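Local coordinates for diketoreductase (Acinetobacter baylyi, PDB 4E12), which reduces dicarbonyl compounds with NADH and probably interconverts (3S)-3-hydroxyacyl-CoA and 3-oxoacyl-CoA, as in fatty acid beta-oxidation, at residues A204-L207 / G211-D214. Residues are numbered along the deposited sequence; the frame is centred on the assembly and turned at random.
Sequences AAEL and GIAD
The carbonyl O of Leu207 accepts a hydrogen bond from Ile212 N at 2.9 Å. The bond is clearly bent at the hydrogen (147°), although the donor sits almost straight out from the carbonyl. Gly211 N lies near the same oxygen but bonds to the carbonyl of Leu208 instead. Together the two bonds form a Schellman motif that ends helix 193-209. Gly211 is its C-prime residue, and its positive phi (71°) turns the chain back. With the chain turned back, CB of Ile212 points toward the helix. This CB lies 3.4 Å from Leu207 O, the oxygen that the residue's N-H bonds. CG1 is set beside its own backbone N (chi1 -51°) and comes within 3.9 Å of Leu207 CA. Leu207 answers with one methyl, as CD2 meets Ile212 CG1 at 4.1 Å. The two side chains run at a slant to each other. Leu207 also touches Ile218 of helix 215-226, which Asp214 N-caps, and Leu196 of the second subunit. Ile212 packs on Glu187 of that subunit, and its backbone hydrogen-bonds to the subunit. Leu207 and Ile212 thus make the apolar C3-to-C'' contact that commonly accompanies a Schellman motif, and the turn lies against the second subunit.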
loop_
_atom_site.group_PDB
_atom_site.type_symbol
_atom_site.label_atom_id
_atom_site.label_comp_id
_atom_site.label_asym_id
_atom_site.label_seq_id
_atom_site.Cartn_x
_atom_site.Cartn_y
_atom_site.Cartn_z
ATOM N N ALA A 204 -0.545 6.287 -6.918
ATOM C CA ALA A 204 0.475 5.986 -7.929
ATOM C C ALA A 204 0.075 6.577 -9.295
ATOM O O ALA A 204 0.901 7.139 -10.030
ATOM C CB ALA A 204 0.657 4.470 -8.043
ATOM N N ALA A 205 -1.193 6.415 -9.640
ATOM C CA ALA A 205 -1.678 6.871 -10.932
ATOM C C ALA A 205 -1.539 8.391 -11.065
ATOM O O ALA A 205 -1.132 8.888 -12.120
ATOM C CB ALA A 205 -3.113 6.430 -11.150
ATOM N N GLU A 206 -1.869 9.118 -10.003
ATOM C CA GLU A 206 -1.678 10.572 -9.981
ATOM C C GLU A 206 -0.216 10.955 -10.208
ATOM O O GLU A 206 0.080 11.856 -10.997
ATOM C CB GLU A 206 -2.166 11.161 -8.654
ATOM C CG GLU A 206 -1.949 12.669 -8.514
ATOM C CD GLU A 206 -0.500 13.063 -8.209
ATOM O OE1 GLU A 206 -0.079 14.166 -8.609
ATOM O OE2 GLU A 206 0.219 12.283 -7.553
ATOM N N LEU A 207 0.705 10.291 -9.521
ATOM C CA LEU A 207 2.131 10.547 -9.757
ATOM C C LEU A 207 2.492 10.293 -11.215
ATOM O O LEU A 207 3.314 11.009 -11.792
ATOM C CB LEU A 207 3.007 9.629 -8.906
ATOM C CG LEU A 207 2.921 9.729 -7.386
ATOM C CD1 LEU A 207 3.804 8.632 -6.774
ATOM C CD2 LEU A 207 3.394 11.123 -6.975
ATOM N N GLY A 211 3.058 13.467 -14.308
ATOM C CA GLY A 211 4.433 13.532 -14.756
ATOM C C GLY A 211 5.493 13.621 -13.669
ATOM O O GLY A 211 6.582 14.137 -13.919
ATOM N N ILE A 212 5.197 13.123 -12.468
ATOM C CA ILE A 212 6.151 13.214 -11.369
ATOM C C ILE A 212 7.257 12.175 -11.517
ATOM O O ILE A 212 8.431 12.489 -11.316
ATOM C CB ILE A 212 5.465 12.986 -9.999
ATOM C CG1 ILE A 212 4.243 13.884 -9.832
ATOM C CG2 ILE A 212 6.450 13.199 -8.856
ATOM C CD1 ILE A 212 4.530 15.375 -9.949
ATOM N N ALA A 213 6.889 10.938 -11.863
ATOM C CA ALA A 213 7.843 9.835 -11.920
ATOM C C ALA A 213 7.346 8.776 -12.895
ATOM O O ALA A 213 6.149 8.728 -13.198
ATOM C CB ALA A 213 8.002 9.219 -10.529
ATOM N N ASP A 214 8.240 7.925 -13.394
ATOM C CA ASP A 214 7.790 6.872 -14.317
ATOM C C ASP A 214 7.317 5.661 -13.502
ATOM O O ASP A 214 7.555 5.608 -12.291
ATOM C CB ASP A 214 8.879 6.520 -15.339
ATOM C CG ASP A 214 10.134 5.979 -14.700
ATOM O OD1 ASP A 214 11.211 6.062 -15.330
ATOM O OD2 ASP A 214 10.042 5.456 -13.577
#